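Local coordinates for protein LS-24 (PDB 3LP9) that probably binds hemin as a monomer and spermine as a dimer, each excluding the other, and may act in oxidative stress response and polyamine biosynthesis, at residues 19-24 with 49-54; 56-61 with 80-85; 138-143 with 150-155; 156-159 with 164-167; 175-180 with 186-191. All coordinates share one frame; numbering follows the deposited sequence.

The five contacts follow one another along the chain round a four-bladed hemopexin propeller. Contact 1 belongs to the first blade and contact 2 sets helix 58-62 against a strand of the second; their centres lie about 11 Å apart and L54 packs on F59. Contacts 3 and 4 share strand 149-157 of the third blade, with centres about 13 Å apart and backbone bonds between them. Contact 5 is the inner hairpin of the fourth blade and holds a calcium ligand. It touches contact 4 through F165 and F188, and contact 1 through F20, F178 and F189, so the last blade closes the ring against the first. Farthest apart are contacts 1 and 4, about 31 Å between centres.

Contact 1. Residues 19-24 with 49-54; sequences YFFIND and DGFKSL
Y19, on the second strand of the first blade of this four-bladed hemopexin propeller, turns its ring toward F51, which follows helix 47-50. CG of Y19 sits anti to the carbonyl carbon (chi1 -62°), and this directs the ring out from the strand until CD1 and CE1 both come to 4.0 Å from F51 CZ. CD1 arrives at the edge of the F51 ring, close to its plane. The two rings meet obliquely, their planes 56° apart and their centroids 6.0 Å from each other, so neither covers the other. F20, next along, belongs to the other side of the strand, where its ring makes an edge-to-face pair with F189 of the fourth blade. F21 returns to the side of Y19 and crosses the F51 side chain at about a right angle, its CE1 lying 4.1 Å from F51 CE2, which stands at the edge of the F21 ring. The CE2-CZ end of F51 thus rests against two strand residues two positions apart. Y26 of the adjoining strand touches all three aromatic residues, completing a buried apolar cluster between the sheet and the segment leaving the helix. The nearest atom of the F21 side chain is about 8 Å from the bound calcium ion. Behind the F51 ring the backbone turns back on itself, with L54 N donating to F51 O at 2.8 Å.

Contact 2. Residues 56-61 with 80-85; sequences QTIFGS and ENFCAL
I58 carries CG1 in the crowded position between its backbone N and carbonyl carbon (chi1 59°) and then runs straight on through chi2 at 176°, which delivers CD1 to F82. F59, the next residue of the same helix, has CG anti to its carbonyl carbon (chi1 -54°), and its ring reaches A84. Helix 58-62 is thus laid by its first turn against strand 82-87, a strand of the second blade of the hemopexin propeller. I58 CD1 comes to 3.3 Å from F82 CB and 3.6 Å from F82 CG, meeting the base of the aromatic side chain, and the two side chains cross at about a right angle. One position is skipped along the strand: C83 points its CB away, while A84 faces the helix and receives the far end of the F59 ring, with F59 CE2 3.3 Å from A84 CB. The strand backbone at C83 borders the edge of that ring. On one ring face lies I58 CG1, 4.1 Å above the plane over its centre, so the two helix residues also pack on each other. T57 is the N-cap residue, and its OG1 bonds to L54 O. I58 and F82 continue into the dimer interface: I58 packs on F82 of the second subunit, and F82 on I58 of that subunit. E80 forms a salt bridge with K103 of the second subunit. The F59 ring also reaches the strand backbone, CZ lying 3.8 Å from C83 C.

Contact 3. Residues 138-143 with 150-155; sequences DQYARI and MVNKEI
R142 NH1 donates to N152 OD1 at 2.6 Å, a short bond bent to 136° at the hydrogen, with the guanidinium and amide planes 84° apart. The oxygen stands somewhat out of the guanidinium plane. In the backbone, V151 N gives its hydrogen to R142 O at 2.9 Å, and the CA of M150 approaches the same oxygen. The arginine chain is fully extended, CG opposite the backbone N (chi1 177°), which carries its flat end past V151 to the asparagine; V151 CG1 covers one face, 3.6 Å above the centre. NH2 has its own partner, a salt bridge to E131. Cutting this side chain back to alanine would probably leave N152 OD1 and E131 without their donor and uncover V151 CG1. Farther out, V151 CG2 lies 3.6 Å from I143 C, and I155 CG2 rests 3.8 Å from Y140 O. I143 and M150 form an antiparallel non-hydrogen-bonded pair, but beyond V151 the second segment bows outward, and regular pairing resumes between Y140 and K156. This is an antiparallel beta hairpin whose outermost strand, 149-157, is interrupted, at the rim of the third hemopexin propeller blade.

Contact 4. Residues 156-159 with 164-167; sequences KSIS and CFRN
F165 presents the CD2 edge of its ring to I158, whose CG2 lies near the ring plane at 3.8 Å from CD2. One ring face is taken by C164 SG, 4.2 Å above the plane and offset toward the rim. In I158, CG1 lies anti to the carbonyl carbon (chi1 -76°) and CG2 anti to the backbone N, which turns the CG2 methyl to the phenylalanine. The second flat group, the R166 guanidinium, turns its edge to the S159 carbonyl. NH2 donates to S159 O, but the modelled 2.4 Å is too short to be taken literally; the exact placement of the R166 guanidinium is therefore doubtful, although the approach to the carbonyl is plain. NE reaches the same oxygen only weakly, at 3.2 Å. The arginine bends at chi2 and chi3 to get there and passes S159 CB, which lies 3.7 Å from R166 NE. S157 is the N-cap of helix 158-161, where strand 149-157 of the third blade ends. The segment 164-167 leaves that helix for strand 176-179 of the fourth blade; F165 already touches V197 of strand 193-198 and meets F188 of strand 185-190 edge-to-face.

Contact 5. Residues 175-180 with 186-191; sequences DAAFAS and VYFFKD. With CA (calcium ion), chain E.
F178 and Y187 lie side by side and point the same way from the inner antiparallel hairpin of the fourth hemopexin propeller blade. Their planes are 24° apart, but the rings are slid so far that they barely overlap, and contact falls at F178 CZ, 3.3 Å from Y187 CD2. F189 crosses F178 obliquely, its CZ at the edge of the F178 ring and 4.0 Å from F178 CE1. These three rings share one face of the sheet with A176. On the other face A177 sets its CB against F188 CD1, and A179 pairs with V186. F178 and Y187 also exchange two backbone bonds, and F189 N donates to A176 O at 2.8 Å in a nearly straight line (170°). Nearer the start of the first strand, D175 and A176 both face F189, a classic beta bulge: D175 N binds F189 O at 2.8 Å, A176 N only weakly. The D175 carboxylate turns to the end of the second strand, where OD2 is met from above its plane by D191 N at 2.7 Å. OD2 also lies 3.8 Å from D191 OD1, and two waters sit between the acidic groups. An alanine at D175 would probably keep the backbone ligand of the calcium but leave D191 N and the two bridging waters without the carboxylate that they share. The Y187 hydroxyl bonds to Y217. N7, D65 and D121 add their own carbonyl oxygens to the central calcium ion, which D175 O binds at 2.5 Å.

Contact 1. Residues 19-24 with 49-54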
# COMPACT_ATOMS: atom_id res chain seq x y z
N TYR A 19 13.26 10.57 -15.51
CA TYR A 19 13.50 9.68 -14.36
C TYR A 19 13.16 8.21 -14.77
O TYR A 19 12.11 7.93 -15.37
CB TYR A 19 12.61 10.13 -13.18
CG TYR A 19 12.89 11.51 -12.66
CD1 TYR A 19 13.74 11.70 -11.56
CD2 TYR A 19 12.31 12.64 -13.25
CE1 TYR A 19 14.00 13.00 -11.03
CE2 TYR A 19 12.56 13.94 -12.74
CZ TYR A 19 13.42 14.10 -11.62
OH TYR A 19 13.77 15.34 -11.13
N PHE A 20 14.09 7.30 -14.48
CA PHE A 20 13.91 5.89 -14.84
C PHE A 20 13.85 5.19 -13.52
O PHE A 20 14.69 5.45 -12.65
CB PHE A 20 15.11 5.33 -15.66
CG PHE A 20 15.25 5.88 -17.06
CD1 PHE A 20 14.29 6.68 -17.64
CD2 PHE A 20 16.36 5.54 -17.83
CE1 PHE A 20 14.41 7.13 -18.90
CE2 PHE A 20 16.48 5.98 -19.09
CZ PHE A 20 15.50 6.82 -19.61
N PHE A 21 12.87 4.33 -13.34
CA PHE A 21 12.75 3.59 -12.11
C PHE A 21 13.11 2.12 -12.31
O PHE A 21 12.55 1.44 -13.17
CB PHE A 21 11.36 3.79 -11.48
CG PHE A 21 11.03 5.23 -11.21
CD1 PHE A 21 11.56 5.87 -10.09
CD2 PHE A 21 10.29 5.96 -12.10
CE1 PHE A 21 11.34 7.22 -9.87
CE2 PHE A 21 10.05 7.32 -11.91
CZ PHE A 21 10.58 7.96 -10.77
N ILE A 22 14.05 1.67 -11.50
CA ILE A 22 14.61 0.32 -11.62
C ILE A 22 14.62 -0.28 -10.24
O ILE A 22 15.13 0.36 -9.32
CB ILE A 22 16.08 0.32 -12.13
CG1 ILE A 22 16.27 1.34 -13.25
CG2 ILE A 22 16.56 -1.11 -12.55
CD1 ILE A 22 17.65 1.50 -13.67
N ASN A 23 14.08 -1.49 -10.08
CA ASN A 23 13.97 -2.12 -8.77
C ASN A 23 13.32 -1.14 -7.78
O ASN A 23 12.25 -0.64 -8.03
CB ASN A 23 15.34 -2.67 -8.28
CG ASN A 23 15.93 -3.68 -9.26
OD1 ASN A 23 15.18 -4.36 -9.99
ND2 ASN A 23 17.25 -3.77 -9.31
N ASP A 24 13.99 -0.86 -6.67
CA ASP A 24 13.52 0.13 -5.74
C ASP A 24 14.40 1.38 -5.77
O ASP A 24 14.48 2.09 -4.78
CB ASP A 24 13.40 -0.50 -4.34
CG ASP A 24 14.75 -0.88 -3.73
OD1 ASP A 24 15.74 -1.14 -4.43
OD2 ASP A 24 14.78 -0.88 -2.49
N ASP A 49 15.45 7.47 -0.52
CA ASP A 49 16.57 8.42 -0.21
C ASP A 49 16.45 9.62 -1.13
O ASP A 49 16.61 10.78 -0.68
CB ASP A 49 17.95 7.79 -0.38
CG ASP A 49 18.21 6.68 0.60
OD1 ASP A 49 17.68 6.70 1.72
OD2 ASP A 49 18.98 5.77 0.27
N GLY A 50 16.13 9.36 -2.40
CA GLY A 50 15.99 10.42 -3.38
C GLY A 50 14.80 11.32 -3.24
O GLY A 50 14.91 12.53 -3.44
N PHE A 51 13.65 10.71 -2.97
CA PHE A 51 12.35 11.39 -2.81
C PHE A 51 11.88 11.15 -1.39
O PHE A 51 11.04 10.28 -1.16
CB PHE A 51 11.30 10.82 -3.78
CG PHE A 51 11.65 10.97 -5.21
CD1 PHE A 51 11.30 12.09 -5.92
CD2 PHE A 51 12.32 9.97 -5.88
CE1 PHE A 51 11.65 12.21 -7.28
CE2 PHE A 51 12.65 10.08 -7.20
CZ PHE A 51 12.31 11.22 -7.90
N LYS A 52 12.42 11.88 -0.42
CA LYS A 52 12.14 11.60 0.97
C LYS A 52 10.68 11.57 1.38
O LYS A 52 10.38 10.93 2.37
CB LYS A 52 12.95 12.53 1.90
CG LYS A 52 14.27 11.85 2.29
CD LYS A 52 15.38 12.84 2.65
CE LYS A 52 16.70 12.40 1.96
NZ LYS A 52 17.15 13.53 1.08
N SER A 53 9.79 12.30 0.68
CA SER A 53 8.37 12.23 0.93
C SER A 53 7.80 10.80 0.72
O SER A 53 6.71 10.48 1.21
CB SER A 53 7.62 13.27 0.09
OG SER A 53 7.31 12.87 -1.23
N LEU A 54 8.54 9.94 -0.01
CA LEU A 54 8.12 8.57 -0.35
C LEU A 54 8.75 7.53 0.57
O LEU A 54 8.29 6.42 0.62
CB LEU A 54 8.49 8.30 -1.81
CG LEU A 54 7.45 8.49 -2.90
CD1 LEU A 54 6.51 9.63 -2.62
CD2 LEU A 54 8.10 8.68 -4.24

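Contact 2. Residues 56-61 with 80-85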
# COMPACT_ATOMS: atom_id res chain seq x y z
N GLN A 56 8.85 6.62 3.94
CA GLN A 56 7.99 5.70 4.69
C GLN A 56 6.60 5.51 4.06
O GLN A 56 5.60 5.81 4.64
CB GLN A 56 7.92 6.12 6.17
CG GLN A 56 9.32 6.16 6.82
CD GLN A 56 9.24 6.40 8.28
OE1 GLN A 56 8.91 7.48 8.72
NE2 GLN A 56 9.43 5.36 9.05
N THR A 57 6.59 4.99 2.83
CA THR A 57 5.38 4.63 2.10
C THR A 57 5.70 3.37 1.30
O THR A 57 6.86 2.96 1.30
CB THR A 57 4.93 5.77 1.16
OG1 THR A 57 5.87 5.87 0.09
CG2 THR A 57 4.83 7.08 1.90
N ILE A 58 4.69 2.72 0.69
CA ILE A 58 4.91 1.56 -0.17
C ILE A 58 5.94 1.80 -1.30
O ILE A 58 6.76 0.91 -1.59
CB ILE A 58 3.59 0.98 -0.74
CG1 ILE A 58 2.81 2.03 -1.57
CG2 ILE A 58 2.68 0.46 0.40
CD1 ILE A 58 1.59 1.48 -2.20
N PHE A 59 5.91 3.00 -1.90
CA PHE A 59 6.84 3.44 -2.99
C PHE A 59 8.25 3.53 -2.54
O PHE A 59 9.15 3.26 -3.32
CB PHE A 59 6.45 4.79 -3.50
CG PHE A 59 5.00 4.86 -3.95
CD1 PHE A 59 4.57 4.10 -5.04
CD2 PHE A 59 4.06 5.65 -3.23
CE1 PHE A 59 3.28 4.11 -5.44
CE2 PHE A 59 2.69 5.74 -3.66
CZ PHE A 59 2.29 4.96 -4.79
N GLY A 60 8.45 3.88 -1.26
CA GLY A 60 9.77 3.97 -0.70
C GLY A 60 10.28 2.61 -0.27
O GLY A 60 11.49 2.37 -0.28
N SER A 61 9.38 1.73 0.15
CA SER A 61 9.74 0.33 0.47
C SER A 61 10.06 -0.54 -0.78
O SER A 61 11.03 -1.29 -0.78
CB SER A 61 8.64 -0.34 1.27
OG SER A 61 8.32 0.33 2.44
N GLU A 80 2.13 -1.91 -7.91
CA GLU A 80 1.08 -2.93 -7.86
C GLU A 80 -0.30 -2.27 -8.00
O GLU A 80 -0.55 -1.55 -9.00
CB GLU A 80 1.28 -3.87 -6.63
CG GLU A 80 2.59 -4.63 -6.69
CD GLU A 80 2.73 -5.64 -5.59
OE1 GLU A 80 1.96 -5.59 -4.60
OE2 GLU A 80 3.59 -6.51 -5.70
N ASN A 81 -1.18 -2.45 -7.01
CA ASN A 81 -2.57 -1.90 -7.11
C ASN A 81 -2.83 -0.48 -6.58
O ASN A 81 -3.96 0.02 -6.59
CB ASN A 81 -3.59 -2.92 -6.50
CG ASN A 81 -3.28 -3.28 -5.10
OD1 ASN A 81 -2.10 -3.48 -4.75
ND2 ASN A 81 -4.34 -3.35 -4.24
N PHE A 82 -1.76 0.14 -6.07
CA PHE A 82 -1.79 1.48 -5.46
C PHE A 82 -1.14 2.48 -6.39
O PHE A 82 -0.35 2.11 -7.28
CB PHE A 82 -1.11 1.46 -4.08
CG PHE A 82 -1.80 0.56 -3.08
CD1 PHE A 82 -2.81 1.06 -2.23
CD2 PHE A 82 -1.47 -0.82 -2.98
CE1 PHE A 82 -3.48 0.22 -1.30
CE2 PHE A 82 -2.13 -1.63 -2.10
CZ PHE A 82 -3.13 -1.11 -1.26
N CYS A 83 -1.56 3.73 -6.28
CA CYS A 83 -0.97 4.82 -7.04
C CYS A 83 -0.97 6.13 -6.25
O CYS A 83 -1.69 6.30 -5.24
CB CYS A 83 -1.68 5.01 -8.37
SG CYS A 83 -3.20 5.79 -8.23
N ALA A 84 -0.15 7.06 -6.68
CA ALA A 84 -0.04 8.37 -5.97
C ALA A 84 0.25 9.48 -6.98
O ALA A 84 0.91 9.25 -8.00
CB ALA A 84 1.00 8.31 -4.84
N LEU A 85 -0.24 10.68 -6.70
CA LEU A 85 0.13 11.85 -7.47
C LEU A 85 1.18 12.65 -6.70
O LEU A 85 0.91 13.08 -5.62
CB LEU A 85 -1.07 12.71 -7.72
CG LEU A 85 -0.80 13.97 -8.52
CD1 LEU A 85 -0.34 13.52 -9.93
CD2 LEU A 85 -1.97 14.90 -8.59

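Contact 3. Residues 138-143 with 150-155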
# COMPACT_ATOMS: atom_id res chain seq x y z
N ASP A 138 -0.88 -7.01 -23.08
CA ASP A 138 -0.98 -6.67 -24.51
C ASP A 138 -2.14 -5.73 -24.81
O ASP A 138 -2.44 -5.45 -25.95
CB ASP A 138 -1.05 -7.93 -25.38
CG ASP A 138 -2.31 -8.75 -25.18
OD1 ASP A 138 -3.17 -8.43 -24.36
OD2 ASP A 138 -2.46 -9.73 -25.91
N GLN A 139 -2.74 -5.25 -23.72
CA GLN A 139 -3.86 -4.31 -23.74
C GLN A 139 -3.36 -2.90 -23.47
O GLN A 139 -2.38 -2.70 -22.81
CB GLN A 139 -4.82 -4.71 -22.63
CG GLN A 139 -5.37 -6.07 -22.77
CD GLN A 139 -6.07 -6.30 -24.11
OE1 GLN A 139 -5.46 -6.76 -25.09
NE2 GLN A 139 -7.35 -6.00 -24.15
N TYR A 140 -4.06 -1.90 -23.98
CA TYR A 140 -3.73 -0.50 -23.64
C TYR A 140 -4.97 0.38 -23.54
O TYR A 140 -5.97 0.19 -24.27
CB TYR A 140 -2.76 0.11 -24.66
CG TYR A 140 -3.47 0.63 -25.88
CD1 TYR A 140 -3.84 -0.22 -26.92
CD2 TYR A 140 -3.77 1.98 -26.00
CE1 TYR A 140 -4.49 0.24 -27.99
CE2 TYR A 140 -4.44 2.44 -27.08
CZ TYR A 140 -4.80 1.56 -28.06
OH TYR A 140 -5.45 2.05 -29.15
N ALA A 141 -4.88 1.37 -22.64
CA ALA A 141 -5.96 2.31 -22.42
C ALA A 141 -5.46 3.69 -22.78
O ALA A 141 -4.27 3.98 -22.57
CB ALA A 141 -6.39 2.29 -20.97
N ARG A 142 -6.36 4.51 -23.32
CA ARG A 142 -6.12 5.94 -23.59
C ARG A 142 -7.10 6.71 -22.67
O ARG A 142 -8.33 6.45 -22.74
CB ARG A 142 -6.39 6.24 -25.04
CG ARG A 142 -6.27 7.66 -25.49
CD ARG A 142 -6.83 7.66 -26.87
NE ARG A 142 -6.96 8.99 -27.39
CZ ARG A 142 -7.62 9.33 -28.48
NH1 ARG A 142 -8.23 8.39 -29.19
NH2 ARG A 142 -7.67 10.60 -28.82
N ILE A 143 -6.56 7.53 -21.75
CA ILE A 143 -7.42 8.27 -20.81
C ILE A 143 -7.31 9.82 -20.91
O ILE A 143 -6.46 10.34 -21.63
CB ILE A 143 -7.25 7.78 -19.36
CG1 ILE A 143 -6.04 8.43 -18.70
CG2 ILE A 143 -7.21 6.26 -19.32
CD1 ILE A 143 -5.90 8.15 -17.21
N MET A 150 -12.05 7.44 -19.91
CA MET A 150 -11.47 6.72 -21.02
C MET A 150 -11.81 7.43 -22.33
O MET A 150 -12.99 7.62 -22.64
CB MET A 150 -12.00 5.29 -21.04
CG MET A 150 -11.61 4.42 -19.86
SD MET A 150 -10.81 2.88 -20.38
CE MET A 150 -12.21 2.00 -20.98
N VAL A 151 -10.80 7.83 -23.11
CA VAL A 151 -11.12 8.54 -24.34
C VAL A 151 -11.68 7.55 -25.39
O VAL A 151 -12.84 7.67 -25.86
CB VAL A 151 -9.90 9.32 -24.89
CG1 VAL A 151 -10.29 10.07 -26.16
CG2 VAL A 151 -9.34 10.28 -23.80
N ASN A 152 -10.86 6.59 -25.81
CA ASN A 152 -11.38 5.44 -26.56
C ASN A 152 -12.21 4.84 -25.47
O ASN A 152 -11.63 4.42 -24.42
CB ASN A 152 -10.25 4.45 -26.90
CG ASN A 152 -9.21 5.05 -27.84
OD1 ASN A 152 -9.37 6.17 -28.36
ND2 ASN A 152 -8.11 4.30 -28.07
N LYS A 153 -13.52 4.78 -25.64
CA LYS A 153 -14.37 4.17 -24.59
C LYS A 153 -14.12 2.66 -24.44
O LYS A 153 -14.70 2.00 -23.56
CB LYS A 153 -15.87 4.47 -24.88
N GLU A 154 -13.23 2.12 -25.29
CA GLU A 154 -12.88 0.70 -25.26
C GLU A 154 -11.40 0.39 -25.07
O GLU A 154 -10.54 1.01 -25.73
CB GLU A 154 -13.32 0.07 -26.55
CG GLU A 154 -14.03 -1.22 -26.30
CD GLU A 154 -15.15 -1.36 -27.28
OE1 GLU A 154 -16.34 -1.15 -26.85
OE2 GLU A 154 -14.83 -1.63 -28.48
N ILE A 155 -11.09 -0.56 -24.18
CA ILE A 155 -9.71 -1.08 -24.03
C ILE A 155 -9.40 -2.02 -25.19
O ILE A 155 -10.04 -3.07 -25.35
CB ILE A 155 -9.49 -1.87 -22.71
CG1 ILE A 155 -9.82 -0.99 -21.49
CG2 ILE A 155 -8.05 -2.49 -22.65
CD1 ILE A 155 -9.31 -1.52 -20.15

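Contact 4. Residues 156-159 with 164-167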
# COMPACT_ATOMS: atom_id res chain seq x y z
N LYS A 156 -8.38 -1.68 -25.95
CA LYS A 156 -8.05 -2.45 -27.15
C LYS A 156 -6.64 -3.03 -27.08
O LYS A 156 -5.82 -2.61 -26.26
CB LYS A 156 -8.21 -1.55 -28.37
CG LYS A 156 -9.69 -1.43 -28.76
CD LYS A 156 -9.98 -0.19 -29.65
CE LYS A 156 -9.42 1.10 -29.04
NZ LYS A 156 -9.45 2.21 -30.09
N SER A 157 -6.37 -4.00 -27.92
CA SER A 157 -5.06 -4.67 -27.95
C SER A 157 -4.04 -3.68 -28.50
O SER A 157 -4.41 -2.76 -29.24
CB SER A 157 -5.13 -5.94 -28.83
OG SER A 157 -5.00 -5.62 -30.20
N ILE A 158 -2.78 -3.85 -28.14
CA ILE A 158 -1.71 -2.98 -28.64
C ILE A 158 -1.57 -3.03 -30.15
O ILE A 158 -1.36 -2.00 -30.79
CB ILE A 158 -0.36 -3.31 -27.97
CG1 ILE A 158 -0.34 -2.74 -26.55
CG2 ILE A 158 0.79 -2.78 -28.84
CD1 ILE A 158 0.83 -3.22 -25.63
N SER A 159 -1.66 -4.20 -30.77
CA SER A 159 -1.46 -4.22 -32.25
C SER A 159 -2.58 -3.45 -32.99
O SER A 159 -2.30 -2.79 -34.01
CB SER A 159 -1.27 -5.63 -32.81
OG SER A 159 -2.05 -6.55 -32.05
N CYS A 164 3.05 -0.33 -35.76
CA CYS A 164 4.50 -0.35 -35.79
C CYS A 164 5.07 -1.41 -34.83
O CYS A 164 6.25 -1.78 -34.95
CB CYS A 164 5.04 1.04 -35.48
SG CYS A 164 4.57 1.79 -33.87
N PHE A 165 4.23 -1.88 -33.89
CA PHE A 165 4.64 -2.88 -32.87
C PHE A 165 4.37 -4.32 -33.29
O PHE A 165 4.84 -5.23 -32.63
CB PHE A 165 3.99 -2.59 -31.52
CG PHE A 165 4.66 -1.46 -30.73
CD1 PHE A 165 5.96 -1.06 -31.02
CD2 PHE A 165 3.98 -0.83 -29.68
CE1 PHE A 165 6.56 -0.01 -30.27
CE2 PHE A 165 4.57 0.17 -28.93
CZ PHE A 165 5.86 0.58 -29.22
N ARG A 166 3.61 -4.53 -34.37
CA ARG A 166 3.30 -5.87 -34.87
C ARG A 166 4.56 -6.68 -35.17
O ARG A 166 5.50 -6.16 -35.74
CB ARG A 166 2.55 -5.74 -36.15
CG ARG A 166 1.15 -6.03 -35.97
CD ARG A 166 0.41 -5.15 -36.94
NE ARG A 166 -0.71 -4.46 -36.30
CZ ARG A 166 -1.64 -3.78 -36.97
NH1 ARG A 166 -1.57 -3.70 -38.30
NH2 ARG A 166 -2.64 -3.17 -36.32
N ASN A 167 4.61 -7.95 -34.77
CA ASN A 167 5.79 -8.80 -35.03
C ASN A 167 7.06 -8.29 -34.38
O ASN A 167 8.14 -8.49 -34.91
CB ASN A 167 6.00 -9.01 -36.55
CG ASN A 167 4.77 -9.63 -37.22
OD1 ASN A 167 4.25 -10.68 -36.78
ND2 ASN A 167 4.27 -8.95 -38.26

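Contact 5. Residues 175-180 with 186-191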
# COMPACT_ATOMS: atom_id res chain seq x y z
N ASP A 175 7.81 -2.94 -20.55
CA ASP A 175 8.33 -2.81 -19.20
C ASP A 175 8.05 -1.37 -18.65
O ASP A 175 7.56 -1.20 -17.53
CB ASP A 175 9.82 -3.12 -19.17
CG ASP A 175 10.13 -4.62 -19.15
OD1 ASP A 175 9.16 -5.42 -19.13
OD2 ASP A 175 11.33 -4.99 -19.15
N ALA A 176 8.33 -0.37 -19.47
CA ALA A 176 8.19 1.03 -19.12
C ALA A 176 8.10 1.90 -20.40
O ALA A 176 8.35 1.42 -21.53
CB ALA A 176 9.34 1.48 -18.33
N ALA A 177 7.81 3.18 -20.21
CA ALA A 177 7.74 4.12 -21.31
C ALA A 177 7.77 5.55 -20.83
O ALA A 177 7.63 5.78 -19.64
CB ALA A 177 6.51 3.85 -22.16
N PHE A 178 7.94 6.50 -21.75
CA PHE A 178 7.82 7.94 -21.49
C PHE A 178 7.88 8.72 -22.82
O PHE A 178 8.62 8.36 -23.68
CB PHE A 178 8.88 8.49 -20.45
CG PHE A 178 10.25 8.80 -21.05
CD1 PHE A 178 11.15 7.78 -21.37
CD2 PHE A 178 10.63 10.12 -21.31
CE1 PHE A 178 12.38 8.09 -21.96
CE2 PHE A 178 11.87 10.43 -21.89
CZ PHE A 178 12.73 9.44 -22.21
N ALA A 179 7.06 9.77 -22.93
CA ALA A 179 7.05 10.77 -24.00
C ALA A 179 8.30 11.68 -23.94
O ALA A 179 8.56 12.31 -22.91
CB ALA A 179 5.84 11.60 -23.86
N SER A 180 9.02 11.79 -25.07
CA SER A 180 10.15 12.64 -25.22
C SER A 180 9.80 14.13 -25.23
O SER A 180 8.64 14.55 -25.44
CB SER A 180 10.81 12.28 -26.55
OG SER A 180 12.16 12.72 -26.63
N VAL A 186 8.20 8.84 -28.59
CA VAL A 186 7.92 8.07 -27.37
C VAL A 186 8.94 6.98 -27.29
O VAL A 186 9.37 6.48 -28.32
CB VAL A 186 6.44 7.50 -27.34
CG1 VAL A 186 6.16 6.90 -25.98
CG2 VAL A 186 5.44 8.60 -27.64
N TYR A 187 9.36 6.67 -26.07
CA TYR A 187 10.29 5.63 -25.80
C TYR A 187 9.57 4.52 -25.08
O TYR A 187 8.83 4.77 -24.14
CB TYR A 187 11.49 6.12 -24.95
CG TYR A 187 12.45 7.02 -25.64
CD1 TYR A 187 13.33 6.52 -26.59
CD2 TYR A 187 12.49 8.40 -25.36
CE1 TYR A 187 14.22 7.37 -27.26
CE2 TYR A 187 13.37 9.24 -25.99
CZ TYR A 187 14.22 8.73 -26.95
OH TYR A 187 15.06 9.57 -27.60
N PHE A 188 9.79 3.29 -25.53
CA PHE A 188 9.22 2.05 -24.93
C PHE A 188 10.38 1.20 -24.57
O PHE A 188 11.32 1.04 -25.36
CB PHE A 188 8.29 1.28 -25.95
CG PHE A 188 7.03 2.03 -26.30
CD1 PHE A 188 5.85 1.84 -25.54
CD2 PHE A 188 7.02 2.95 -27.35
CE1 PHE A 188 4.71 2.59 -25.83
CE2 PHE A 188 5.87 3.66 -27.64
CZ PHE A 188 4.71 3.46 -26.87
N PHE A 189 10.34 0.64 -23.36
CA PHE A 189 11.42 -0.26 -22.92
C PHE A 189 10.84 -1.64 -22.64
O PHE A 189 9.66 -1.80 -22.27
CB PHE A 189 12.10 0.26 -21.64
CG PHE A 189 12.64 1.68 -21.73
CD1 PHE A 189 13.71 2.00 -22.58
CD2 PHE A 189 12.07 2.70 -20.96
CE1 PHE A 189 14.20 3.31 -22.65
CE2 PHE A 189 12.55 4.03 -21.02
CZ PHE A 189 13.65 4.32 -21.88
N LYS A 190 11.71 -2.63 -22.80
CA LYS A 190 11.36 -4.01 -22.58
C LYS A 190 12.67 -4.74 -22.50
O LYS A 190 13.47 -4.75 -23.49
CB LYS A 190 10.51 -4.55 -23.72
CG LYS A 190 10.14 -5.97 -23.52
CD LYS A 190 8.67 -6.06 -23.54
CE LYS A 190 8.23 -7.48 -23.48
NZ LYS A 190 6.81 -7.56 -23.87
N ASP A 191 12.93 -5.30 -21.34
CA ASP A 191 14.22 -5.98 -21.06
C ASP A 191 15.37 -5.02 -21.39
O ASP A 191 15.38 -3.90 -20.89
CB ASP A 191 14.36 -7.32 -21.82
CG ASP A 191 13.07 -8.13 -21.79
OD1 ASP A 191 12.48 -8.22 -20.68
OD2 ASP A 191 12.62 -8.62 -22.86
CA CA E . 6.44 -1.54 -15.29
O HOH W 1 12.50 -7.18 -18.10
O HOH W 2 9.77 -8.13 -19.75
O HOH W 3 13.39 11.66 -28.68
O HOH W 4 4.52 -2.82 -13.53